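Local coordinates for protein protocatechuate decarboxylase (Klebsiella pneumoniae, PDB 5O3M) that decarboxylates protocatechuate (3,4-dihydroxybenzoic acid) as a UbiD-family enzyme dependent on prenylated flavin, a chemistry also run in reverse to para-carboxylate catechols, at residues A[104-109]-A[115-120]; A[365-370]-A[405-410]; A[392-395]-A[399-402]; A[417-422]-A[431-436]; A[423-428]-A[438-443]. All coordinates share one frame; numbering follows the deposited sequence.

Interaction 1. Residues A[104-109]-A[115-120]; sequences LLLGCE and LEVGKA
L106 and V117 meet at nearly a right angle, the leucine reaching out from the last turn of helix 99-106 and the valine standing on the neighbouring helix 113-122. Only the ends of the side chains touch: CD1 of L106 lies 3.8 Å from CG2 of V117. The valine has CG1 anti to its backbone N (chi1 -176°), which leaves CG2 as the branch that faces the leucine. A second contact lies beyond the end of the first helix. There G107, with positive phi, closes a Schellman motif and turns the chain so that C108 faces E116. CB of C108 rests 3.8 Å from CG of E116, and the sulfur sits a little farther off, 4.1 Å from both CB and CG of the glutamate. Because the E116 chain bends at chi2, its methylenes meet the cysteine while its carboxylate goes to K119, whose NZ approaches the syn side of OE2 at 2.8 Å. The helices 234-240 and 254-261 also pack here, with A235 and L260 against L106 and V256 against V117. The link between the two segments is thus wholly van der Waals, and the E116–K119 salt bridge lies along one helix and does not join the two.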
# COMPACT_ATOMS: atom_id res chain seq x y z
N LEU A 104 4.12 8.35 45.74
CA LEU A 104 4.29 8.76 47.14
C LEU A 104 3.19 8.18 48.02
O LEU A 104 3.46 7.67 49.11
CB LEU A 104 4.30 10.28 47.26
CG LEU A 104 5.45 11.14 46.76
CD1 LEU A 104 5.16 12.58 47.14
CD2 LEU A 104 6.84 10.69 47.32
N LEU A 105 1.94 8.26 47.56
CA LEU A 105 0.83 7.84 48.41
C LEU A 105 0.81 6.33 48.63
O LEU A 105 0.27 5.87 49.64
CB LEU A 105 -0.48 8.32 47.81
CG LEU A 105 -0.66 9.83 47.82
CD1 LEU A 105 -1.75 10.28 46.84
CD2 LEU A 105 -1.00 10.31 49.25
N LEU A 106 1.37 5.55 47.71
CA LEU A 106 1.43 4.10 47.85
C LEU A 106 2.80 3.63 48.30
O LEU A 106 3.00 2.42 48.49
CB LEU A 106 1.05 3.42 46.53
CG LEU A 106 -0.40 3.59 46.06
CD1 LEU A 106 -0.66 2.91 44.71
CD2 LEU A 106 -1.37 3.07 47.11
N GLY A 107 3.75 4.54 48.46
CA GLY A 107 5.07 4.21 48.97
C GLY A 107 5.96 3.41 48.04
O GLY A 107 6.68 2.52 48.49
N CYS A 108 5.95 3.72 46.73
CA CYS A 108 6.82 3.03 45.79
C CYS A 108 7.35 4.03 44.76
O CYS A 108 7.01 5.22 44.78
CB CYS A 108 6.08 1.89 45.09
SG CYS A 108 4.74 2.51 44.04
N GLU A 109 8.20 3.52 43.87
CA GLU A 109 8.73 4.29 42.75
C GLU A 109 7.69 4.45 41.65
O GLU A 109 6.97 3.50 41.32
CB GLU A 109 9.96 3.60 42.17
CG GLU A 109 11.02 3.29 43.19
CD GLU A 109 11.97 4.44 43.39
OE1 GLU A 109 12.31 5.12 42.39
OE2 GLU A 109 12.38 4.68 44.55
N LEU A 115 3.43 -2.41 38.59
CA LEU A 115 3.89 -3.68 39.14
C LEU A 115 3.53 -3.79 40.62
O LEU A 115 3.17 -4.88 41.10
CB LEU A 115 5.39 -3.84 38.93
CG LEU A 115 5.81 -4.07 37.46
CD1 LEU A 115 7.33 -4.05 37.31
CD2 LEU A 115 5.23 -5.37 36.91
N GLU A 116 3.59 -2.68 41.36
CA GLU A 116 3.35 -2.76 42.80
C GLU A 116 1.88 -2.97 43.11
O GLU A 116 1.54 -3.75 44.01
CB GLU A 116 3.90 -1.51 43.49
CG GLU A 116 5.43 -1.46 43.46
CD GLU A 116 6.07 -2.69 44.09
OE1 GLU A 116 5.65 -3.09 45.21
OE2 GLU A 116 6.99 -3.27 43.46
N VAL A 117 0.97 -2.31 42.38
CA VAL A 117 -0.44 -2.63 42.61
C VAL A 117 -0.76 -4.03 42.09
O VAL A 117 -1.59 -4.73 42.68
CB VAL A 117 -1.36 -1.56 42.00
CG1 VAL A 117 -2.80 -1.86 42.36
CG2 VAL A 117 -0.97 -0.16 42.50
N GLY A 118 -0.11 -4.47 41.01
CA GLY A 118 -0.23 -5.86 40.61
C GLY A 118 0.13 -6.83 41.71
O GLY A 118 -0.50 -7.88 41.86
N LYS A 119 1.15 -6.50 42.51
CA LYS A 119 1.47 -7.36 43.65
C LYS A 119 0.35 -7.34 44.68
O LYS A 119 0.00 -8.39 45.23
CB LYS A 119 2.79 -6.92 44.28
CG LYS A 119 4.01 -7.25 43.44
CD LYS A 119 5.30 -6.79 44.12
CE LYS A 119 6.47 -6.84 43.16
NZ LYS A 119 7.63 -6.04 43.66
N ALA A 120 -0.24 -6.17 44.94
CA ALA A 120 -1.37 -6.11 45.86
C ALA A 120 -2.58 -6.85 45.30
O ALA A 120 -3.31 -7.51 46.04
CB ALA A 120 -1.73 -4.66 46.19

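Interaction 2. Residues A[365-370]-A[405-410]; sequences AAIPGF and ALLALA
The backbone bond from A410 N to L406 O, 2.8 Å, holds L407 in a regular turn of helix 400-411, from which its isobutyl group reaches A366 and I367. The leucine carries its whole side of the contact. Its two methyls straddle the single methyl of A366, with CB of the alanine 3.9 Å from L407 CD1 and also 3.9 Å from L407 CD2. CD1 alone goes on to I367, whose CD1 lies 4.1 Å away, and the two branched chains approach each other at a slant. In I367 the long branch leaves with CG1 anti to the carbonyl carbon (chi1 -39°) and then extends, which carries CD1 out to the leucine.

I367 is also where helix 344-366 gives way to loop. The chain reverses over P368 and G369 in a type II beta turn, closed by F370 N bonding to I367 O at 3.2 Å. G369 takes up the positive phi that this turn requires. R393 bonds to P368 O and packs on I367, so the turn is held from the side as well.

Beyond these segments, helix 400-411 meets its own copy in the second subunit, where L406 packs on L406 and L407 on A410 of that subunit. A405, A408 and L409 rest on strands 417-422 and 475-482. One helix thus lies between its own sheet and a neighbouring chain, with the end of helix 344-366 along its flank: a helix-on-sheet layer of the UbiD C-terminal domain that also serves as a subunit interface.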
# COMPACT_ATOMS: atom_id res chain seq x y z
N ALA A 365 3.84 -13.10 30.68
CA ALA A 365 3.46 -14.50 30.67
C ALA A 365 3.82 -15.16 29.34
O ALA A 365 4.23 -16.33 29.31
CB ALA A 365 1.96 -14.64 30.97
N ALA A 366 3.73 -14.42 28.23
CA ALA A 366 4.00 -15.00 26.91
C ALA A 366 5.46 -14.92 26.51
O ALA A 366 5.95 -15.81 25.81
CB ALA A 366 3.15 -14.32 25.84
N ILE A 367 6.16 -13.86 26.91
CA ILE A 367 7.57 -13.69 26.56
C ILE A 367 8.33 -13.24 27.80
O ILE A 367 8.65 -12.05 27.93
CB ILE A 367 7.77 -12.69 25.40
CG1 ILE A 367 6.67 -12.83 24.35
CG2 ILE A 367 9.15 -12.88 24.76
CD1 ILE A 367 6.72 -11.76 23.22
N PRO A 368 8.63 -14.13 28.73
CA PRO A 368 9.19 -13.68 30.01
C PRO A 368 10.55 -13.02 29.83
O PRO A 368 11.38 -13.49 29.04
CB PRO A 368 9.27 -14.96 30.85
CG PRO A 368 9.09 -16.09 29.89
CD PRO A 368 8.33 -15.57 28.71
N GLY A 369 10.76 -11.90 30.53
CA GLY A 369 12.02 -11.19 30.49
C GLY A 369 12.18 -10.20 29.36
O GLY A 369 13.15 -9.43 29.37
N PHE A 370 11.24 -10.16 28.40
CA PHE A 370 11.37 -9.30 27.22
C PHE A 370 10.89 -7.88 27.50
O PHE A 370 11.60 -6.91 27.23
CB PHE A 370 10.60 -9.93 26.05
CG PHE A 370 10.75 -9.20 24.72
CD1 PHE A 370 12.00 -8.99 24.16
CD2 PHE A 370 9.64 -8.79 24.02
CE1 PHE A 370 12.14 -8.35 22.93
CE2 PHE A 370 9.75 -8.15 22.79
CZ PHE A 370 11.01 -7.93 22.24
N ALA A 405 3.43 -5.94 20.77
CA ALA A 405 2.35 -5.03 20.37
C ALA A 405 1.03 -5.77 20.19
O ALA A 405 -0.03 -5.28 20.63
CB ALA A 405 2.72 -4.30 19.08
N LEU A 406 1.05 -6.94 19.53
CA LEU A 406 -0.18 -7.71 19.39
C LEU A 406 -0.73 -8.13 20.75
O LEU A 406 -1.95 -8.04 21.00
CB LEU A 406 0.08 -8.94 18.50
CG LEU A 406 0.54 -8.68 17.06
CD1 LEU A 406 0.83 -10.00 16.34
CD2 LEU A 406 -0.51 -7.91 16.31
N LEU A 407 0.13 -8.61 21.64
CA LEU A 407 -0.33 -8.96 22.99
C LEU A 407 -1.00 -7.76 23.66
O LEU A 407 -2.02 -7.91 24.32
CB LEU A 407 0.83 -9.48 23.82
CG LEU A 407 1.21 -10.93 23.49
CD1 LEU A 407 2.70 -11.15 23.66
CD2 LEU A 407 0.42 -11.87 24.38
N ALA A 408 -0.47 -6.55 23.44
CA ALA A 408 -1.08 -5.37 24.04
C ALA A 408 -2.44 -5.07 23.41
O ALA A 408 -3.42 -4.82 24.12
CB ALA A 408 -0.15 -4.16 23.91
N LEU A 409 -2.50 -5.04 22.07
CA LEU A 409 -3.77 -4.71 21.42
C LEU A 409 -4.83 -5.76 21.74
O LEU A 409 -6.01 -5.43 21.83
CB LEU A 409 -3.60 -4.58 19.91
CG LEU A 409 -2.71 -3.46 19.39
CD1 LEU A 409 -2.40 -3.66 17.91
CD2 LEU A 409 -3.38 -2.10 19.62
N ALA A 410 -4.42 -7.01 21.93
CA ALA A 410 -5.41 -8.06 22.18
C ALA A 410 -5.94 -8.00 23.61
O ALA A 410 -7.13 -8.23 23.83
CB ALA A 410 -4.81 -9.44 21.90

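Interaction 3. Residues A[392-395]-A[399-402]; sequences KRQP and GRQG
K392 and Q401 are the closest backbone pair, 8.3 Å between their CA atoms, and they stand at either end of the short connection that takes strand 385-390 into helix 400-411. The connection forms the first half of a beta-alpha-beta crossover, since the chain returns from the helix to the adjacent, parallel strand 417-422. Segment 392-395 has no regular structure, whereas 399-402 enters the helix after G399, which has positive phi.

K392 runs out extended beyond CG and crosses the end of Q401 obliquely. Its CE comes within 3.4 Å of Q401 OE1, and its NZ lies 3.5 Å from Q401 NE2. The polar ends have other partners: K392 NZ goes to E398, V485 O and T484, while Q401 NE2 goes to D482 and E398.

In the other part of the contact, Q394 NE2 approaches the edge of the R400 guanidinium, 3.7 Å from NH1, with the amide plane turned 75° from the guanidinium. These are two donors side by side. D397 brings them together, with R400 NH1 and R393 NE in salt bridges to it and Q394 NE2 in a weak bond. R393 NH2 and R400 NH1 therefore lie 4.4 Å apart round a shared carboxylate.

Q401 bends back at chi2 (-90°), so that OE1 accepts from G399 N at 3.0 Å, with the donor tilted 35° from the carbonyl plane.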
# COMPACT_ATOMS: atom_id res chain seq x y z
N LYS A 392 15.85 -6.44 23.30
CA LYS A 392 16.24 -7.55 22.46
C LYS A 392 17.54 -8.12 23.01
O LYS A 392 18.55 -7.42 23.07
CB LYS A 392 16.38 -7.10 21.00
CG LYS A 392 15.09 -6.56 20.41
CD LYS A 392 15.24 -6.19 18.93
CE LYS A 392 13.94 -5.56 18.38
NZ LYS A 392 14.17 -4.84 17.04
N ARG A 393 17.50 -9.39 23.44
CA ARG A 393 18.59 -10.05 24.13
C ARG A 393 19.33 -11.06 23.27
O ARG A 393 20.41 -11.51 23.67
CB ARG A 393 18.05 -10.78 25.38
CG ARG A 393 17.01 -9.97 26.15
CD ARG A 393 16.02 -10.87 26.87
NE ARG A 393 15.00 -11.39 25.96
CZ ARG A 393 13.99 -12.16 26.36
NH1 ARG A 393 13.88 -12.49 27.64
NH2 ARG A 393 13.09 -12.59 25.48
N GLN A 394 18.78 -11.43 22.12
CA GLN A 394 19.28 -12.53 21.31
C GLN A 394 18.59 -12.45 19.94
O GLN A 394 17.53 -11.83 19.83
CB GLN A 394 18.98 -13.88 21.96
CG GLN A 394 17.48 -14.15 21.92
CD GLN A 394 17.00 -15.06 23.02
OE1 GLN A 394 17.61 -16.09 23.29
NE2 GLN A 394 15.89 -14.69 23.66
N PRO A 395 19.17 -13.07 18.90
CA PRO A 395 18.57 -12.94 17.55
C PRO A 395 17.08 -13.25 17.51
O PRO A 395 16.33 -12.56 16.83
CB PRO A 395 19.39 -13.92 16.69
CG PRO A 395 20.72 -14.10 17.44
CD PRO A 395 20.44 -13.83 18.90
N GLY A 399 11.53 -9.66 15.82
CA GLY A 399 10.21 -10.16 15.52
C GLY A 399 9.31 -10.35 16.71
O GLY A 399 8.09 -10.50 16.53
N ARG A 400 9.85 -10.33 17.93
CA ARG A 400 9.00 -10.41 19.11
C ARG A 400 8.52 -9.04 19.57
O ARG A 400 7.57 -8.99 20.36
CB ARG A 400 9.74 -11.11 20.26
CG ARG A 400 10.01 -12.57 19.96
CD ARG A 400 10.47 -13.33 21.17
NE ARG A 400 10.59 -14.74 20.84
CZ ARG A 400 11.67 -15.47 21.10
NH1 ARG A 400 12.71 -14.91 21.71
NH2 ARG A 400 11.70 -16.74 20.77
N GLN A 401 9.11 -7.94 19.09
CA GLN A 401 8.58 -6.64 19.48
C GLN A 401 7.18 -6.45 18.90
O GLN A 401 6.28 -5.95 19.59
CB GLN A 401 9.53 -5.51 19.05
CG GLN A 401 9.58 -5.22 17.52
CD GLN A 401 10.65 -6.04 16.79
OE1 GLN A 401 11.09 -7.09 17.27
NE2 GLN A 401 11.06 -5.56 15.60
N GLY A 402 6.96 -6.89 17.65
CA GLY A 402 5.61 -6.86 17.09
C GLY A 402 4.69 -7.81 17.82
O GLY A 402 3.51 -7.50 18.04

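Interaction 4. Residues A[417-422]-A[431-436]; sequences NIILVD and DDILWA. With 9JE (pentane-1,5-diol), chain H.
I419 and I433 make the denser end of this contact, the strand isoleucine crossing the helix isoleucine at about a right angle. CG2 of I433 is the methyl that does the touching. It sits 3.9 Å from I419 CD1 and 4.1 Å from I419 CG2, and so occupies the angle between the two branches. Its place follows from I433 holding CG2 anti to the backbone N, with CG1 swung beside that N (chi1 -61°). Farther along, V421 CG1 meets the CB of A436 at 3.9 Å, a single methyl-to-methyl touch where the backbones come closest, 6.9 Å between CA atoms.

Strand 417-422 is a central strand of the mixed sheet in the UbiD C-terminal domain, and helix 430-439 packs on the face that carries I419 and V421. I418 and L420 point to the other face and meet helix 400-411.

The looser end is at D422, where the strand leaves the helix behind. D422 does not touch the helix segment; its OD2 accepts from V485 N, while its CB, 3.8 Å from C02, and its carboxylate pack against the bound pentane-1,5-diol in its pocket. On a flank of the helix, W435 NE1 bonds to P311 O of the third subunit.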
# COMPACT_ATOMS: atom_id res chain seq x y z
N ASN A 417 -3.09 2.95 19.36
CA ASN A 417 -1.77 2.82 18.77
C ASN A 417 -0.77 2.31 19.80
O ASN A 417 -0.91 2.51 21.01
CB ASN A 417 -1.26 4.16 18.21
CG ASN A 417 -2.19 4.76 17.18
OD1 ASN A 417 -2.78 4.05 16.37
ND2 ASN A 417 -2.34 6.09 17.21
N ILE A 418 0.29 1.68 19.29
CA ILE A 418 1.38 1.15 20.09
C ILE A 418 2.68 1.75 19.58
O ILE A 418 2.89 1.86 18.37
CB ILE A 418 1.44 -0.39 19.98
CG1 ILE A 418 0.12 -1.01 20.42
CG2 ILE A 418 2.65 -0.92 20.74
CD1 ILE A 418 -0.16 -0.89 21.92
N ILE A 419 3.55 2.15 20.50
CA ILE A 419 4.90 2.59 20.15
C ILE A 419 5.88 1.68 20.86
O ILE A 419 5.80 1.50 22.09
CB ILE A 419 5.14 4.07 20.51
CG1 ILE A 419 4.09 4.95 19.82
CG2 ILE A 419 6.53 4.46 20.10
CD1 ILE A 419 4.19 6.43 20.23
N LEU A 420 6.77 1.08 20.09
CA LEU A 420 7.74 0.12 20.59
C LEU A 420 9.11 0.78 20.64
O LEU A 420 9.54 1.37 19.65
CB LEU A 420 7.81 -1.11 19.68
CG LEU A 420 6.48 -1.81 19.47
CD1 LEU A 420 6.60 -2.78 18.31
CD2 LEU A 420 6.10 -2.55 20.73
N VAL A 421 9.78 0.69 21.80
CA VAL A 421 11.10 1.27 21.97
C VAL A 421 11.99 0.32 22.76
O VAL A 421 11.52 -0.58 23.46
CB VAL A 421 11.06 2.65 22.66
CG1 VAL A 421 10.21 3.63 21.85
CG2 VAL A 421 10.57 2.53 24.12
N ASP A 422 13.30 0.55 22.66
CA ASP A 422 14.30 -0.25 23.34
C ASP A 422 14.54 0.24 24.76
O ASP A 422 14.01 1.27 25.18
CB ASP A 422 15.60 -0.25 22.53
CG ASP A 422 15.44 -0.95 21.22
OD1 ASP A 422 15.19 -2.17 21.27
OD2 ASP A 422 15.50 -0.28 20.16
N ASP A 431 9.59 13.64 24.77
CA ASP A 431 10.70 14.05 23.92
C ASP A 431 11.49 12.85 23.44
O ASP A 431 11.93 12.78 22.28
CB ASP A 431 11.62 15.01 24.69
CG ASP A 431 11.13 16.44 24.68
OD1 ASP A 431 10.06 16.73 24.09
OD2 ASP A 431 11.82 17.30 25.25
N ASP A 432 11.70 11.88 24.33
CA ASP A 432 12.56 10.76 24.01
C ASP A 432 11.83 9.75 23.14
O ASP A 432 12.44 9.12 22.27
CB ASP A 432 13.07 10.15 25.31
CG ASP A 432 14.47 9.56 25.21
OD1 ASP A 432 14.69 8.55 25.90
OD2 ASP A 432 15.34 10.08 24.47
N ILE A 433 10.52 9.58 23.35
CA ILE A 433 9.69 8.81 22.43
C ILE A 433 9.78 9.38 21.02
O ILE A 433 10.06 8.65 20.07
CB ILE A 433 8.22 8.79 22.92
CG1 ILE A 433 8.10 8.13 24.31
CG2 ILE A 433 7.33 8.11 21.89
CD1 ILE A 433 6.73 8.36 24.99
N LEU A 434 9.55 10.68 20.86
CA LEU A 434 9.67 11.28 19.54
C LEU A 434 11.08 11.12 18.96
O LEU A 434 11.25 11.02 17.74
CB LEU A 434 9.26 12.76 19.60
CG LEU A 434 7.74 12.93 19.74
CD1 LEU A 434 7.33 14.36 20.04
CD2 LEU A 434 6.98 12.42 18.47
N TRP A 435 12.10 11.09 19.81
CA TRP A 435 13.46 10.85 19.33
C TRP A 435 13.58 9.46 18.74
O TRP A 435 14.24 9.26 17.72
CB TRP A 435 14.46 11.04 20.47
CG TRP A 435 15.86 10.62 20.13
CD1 TRP A 435 16.80 11.35 19.46
CD2 TRP A 435 16.47 9.35 20.42
NE1 TRP A 435 17.95 10.62 19.32
CE2 TRP A 435 17.78 9.39 19.90
CE3 TRP A 435 16.04 8.19 21.08
CZ2 TRP A 435 18.67 8.31 20.02
CZ3 TRP A 435 16.92 7.12 21.18
CH2 TRP A 435 18.23 7.19 20.65
N ALA A 436 12.95 8.47 19.37
CA ALA A 436 13.01 7.13 18.81
C ALA A 436 12.22 7.05 17.51
O ALA A 436 12.60 6.30 16.60
CB ALA A 436 12.50 6.09 19.81
C02 9JE H . 19.20 -0.03 21.40
C03 9JE H . 19.50 -0.55 22.80
C04 9JE H . 20.93 -0.36 23.28
C05 9JE H . 20.88 -0.58 24.81
C06 9JE H . 22.29 -0.52 25.39
O01 9JE H . 19.66 -1.04 20.54
O07 9JE H . 23.02 0.29 24.44

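Interaction 5. Residues A[423-428]-A[438-443]; sequences EDVDIF and TTRMQG. With 9JE (pentane-1,5-diol), chain H.
D424 and R440 are joined by a bidentate salt bridge, their flat groups meeting end-on from opposite directions. R440 NH1 bonds to D424 OD1 at 2.9 Å and NH2 to OD2 at 2.7 Å. Both bonds are nearly straight, lie in the guanidinium plane and use the syn sides of the carboxylate oxygens. The two planes are only 23° apart, and this pairing fixes the rotation of both groups. The arginine chain is extended from CG to NE, which carries the guanidinium across to the loop. Y313 of the third subunit holds R440 NE through its hydroxyl.

Beside the salt bridge, one van der Waals contact joins the segments, a methyl against the guanidinium: V425 CG2 lies 3.6 Å from R440 NH1, the two side chains sliding past each other in opposite directions.

The bound pentane-1,5-diol touches both partners of the salt bridge, and E423 as well, through its carbon chain. E423 OE2 lies 3.2 Å from C05, D424 OD2 3.6 Å from C04, and R440 NH2 3.8 Å from C02. A hydrogen bond to the diol comes from K490 NZ.

Within the loop, D426 OD2 accepts from F428 N at 3.0 Å in an Asx turn, met from above the carboxylate plane.

Segment 423-428 leads from strand 417-422 into helix 430-439, and R440 follows the end of that helix, so the salt bridge ties the start of the loop to the residue just past the helix's C-terminal end. V425 and R440 both pack on W435 of the helix, while I427 lies against strands 371-376 and 385-390.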
# COMPACT_ATOMS: atom_id res chain seq x y z
N GLU A 423 15.39 -0.48 25.50
CA GLU A 423 15.57 -0.22 26.92
C GLU A 423 16.36 1.05 27.21
O GLU A 423 16.44 1.44 28.37
CB GLU A 423 16.24 -1.40 27.62
CG GLU A 423 17.71 -1.58 27.29
CD GLU A 423 17.95 -2.49 26.08
OE1 GLU A 423 17.04 -2.68 25.25
OE2 GLU A 423 19.08 -3.00 25.96
N ASP A 424 16.92 1.71 26.19
CA ASP A 424 17.64 2.97 26.39
C ASP A 424 16.79 4.19 26.06
O ASP A 424 17.33 5.29 25.89
CB ASP A 424 18.95 2.99 25.58
CG ASP A 424 18.71 2.85 24.08
OD1 ASP A 424 17.56 2.55 23.69
OD2 ASP A 424 19.66 3.05 23.29
N VAL A 425 15.48 4.03 25.93
CA VAL A 425 14.56 5.13 25.67
C VAL A 425 13.66 5.28 26.88
O VAL A 425 13.08 4.30 27.35
CB VAL A 425 13.72 4.90 24.40
CG1 VAL A 425 12.82 6.12 24.15
CG2 VAL A 425 14.59 4.59 23.16
N ASP A 426 13.52 6.51 27.36
CA ASP A 426 12.71 6.77 28.55
C ASP A 426 11.24 6.89 28.13
O ASP A 426 10.83 7.90 27.56
CB ASP A 426 13.19 8.03 29.26
CG ASP A 426 12.38 8.34 30.53
OD1 ASP A 426 12.76 9.28 31.27
OD2 ASP A 426 11.38 7.64 30.80
N ILE A 427 10.45 5.84 28.39
CA ILE A 427 9.10 5.84 27.85
C ILE A 427 8.20 6.88 28.51
O ILE A 427 7.15 7.21 27.96
CB ILE A 427 8.42 4.47 27.99
CG1 ILE A 427 8.33 4.07 29.47
CG2 ILE A 427 9.12 3.42 27.09
CD1 ILE A 427 7.69 2.70 29.66
N PHE A 428 8.58 7.41 29.68
CA PHE A 428 7.82 8.47 30.35
C PHE A 428 8.22 9.86 29.89
O PHE A 428 7.69 10.84 30.42
CB PHE A 428 8.00 8.36 31.87
CG PHE A 428 7.59 7.03 32.40
CD1 PHE A 428 6.23 6.72 32.53
CD2 PHE A 428 8.54 6.06 32.72
CE1 PHE A 428 5.83 5.47 33.00
CE2 PHE A 428 8.15 4.82 33.18
CZ PHE A 428 6.79 4.52 33.32
N THR A 438 12.22 9.35 15.44
CA THR A 438 12.96 10.16 14.47
C THR A 438 14.21 9.46 13.94
O THR A 438 14.49 9.53 12.73
CB THR A 438 13.32 11.49 15.12
OG1 THR A 438 12.12 12.14 15.56
CG2 THR A 438 14.12 12.41 14.17
N THR A 439 14.96 8.77 14.80
CA THR A 439 16.24 8.19 14.40
C THR A 439 16.21 6.67 14.33
O THR A 439 17.19 6.07 13.88
CB THR A 439 17.36 8.63 15.38
OG1 THR A 439 17.13 8.06 16.67
CG2 THR A 439 17.41 10.17 15.53
N ARG A 440 15.12 6.03 14.74
CA ARG A 440 14.97 4.57 14.81
C ARG A 440 13.65 4.14 14.18
O ARG A 440 12.89 3.31 14.70
CB ARG A 440 15.06 4.09 16.26
CG ARG A 440 16.45 4.33 16.88
CD ARG A 440 16.46 3.98 18.35
NE ARG A 440 17.79 4.05 18.94
CZ ARG A 440 18.05 3.65 20.18
NH1 ARG A 440 17.05 3.17 20.93
NH2 ARG A 440 19.28 3.72 20.66
N MET A 441 13.36 4.69 13.01
CA MET A 441 12.09 4.44 12.34
C MET A 441 12.24 4.88 10.90
O MET A 441 12.75 5.98 10.64
CB MET A 441 10.95 5.20 13.07
CG MET A 441 9.54 4.92 12.57
SD MET A 441 9.00 6.10 11.28
CE MET A 441 8.34 7.42 12.29
N GLN A 442 11.81 4.03 9.96
CA GLN A 442 11.63 4.42 8.56
C GLN A 442 10.17 4.21 8.21
O GLN A 442 9.64 3.10 8.37
CB GLN A 442 12.55 3.62 7.63
CG GLN A 442 14.00 4.08 7.73
CD GLN A 442 14.22 5.43 7.08
OE1 GLN A 442 13.51 5.78 6.13
NE2 GLN A 442 15.22 6.21 7.56
N GLY A 443 9.50 5.28 7.76
CA GLY A 443 8.05 5.27 7.67
C GLY A 443 7.48 4.15 6.82
O GLY A 443 6.40 3.63 7.13
C02 9JE H . 19.20 -0.03 21.40
C03 9JE H . 19.50 -0.55 22.80
C04 9JE H . 20.93 -0.36 23.28
C05 9JE H . 20.88 -0.58 24.81
C06 9JE H . 22.29 -0.52 25.39
O01 9JE H . 19.66 -1.04 20.54
O07 9JE H . 23.02 0.29 24.44

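How the interactions relate
Interaction 1 comes first along the chain and closes a short turn between helices 99-106 and 113-122 in the N-terminal region, touching none of the others. The remaining four lie in the UbiD C-terminal domain. Interaction 2 joins the end of helix 344-366 to helix 400-411 over a long loop, and interaction 3 falls within that loop, bracing the entry to the same helix; F370 and R400 make contact between them. Helix 400-411 then leads to strand 417-422, where I418 packs against A405, A408 and L409 of interaction 2. Interactions 4 and 5 cross, their segments alternating along the strand, loop and helix 430-439; D432 OD1 bonds to D426 N between them, and both touch the pentane-1,5-diol.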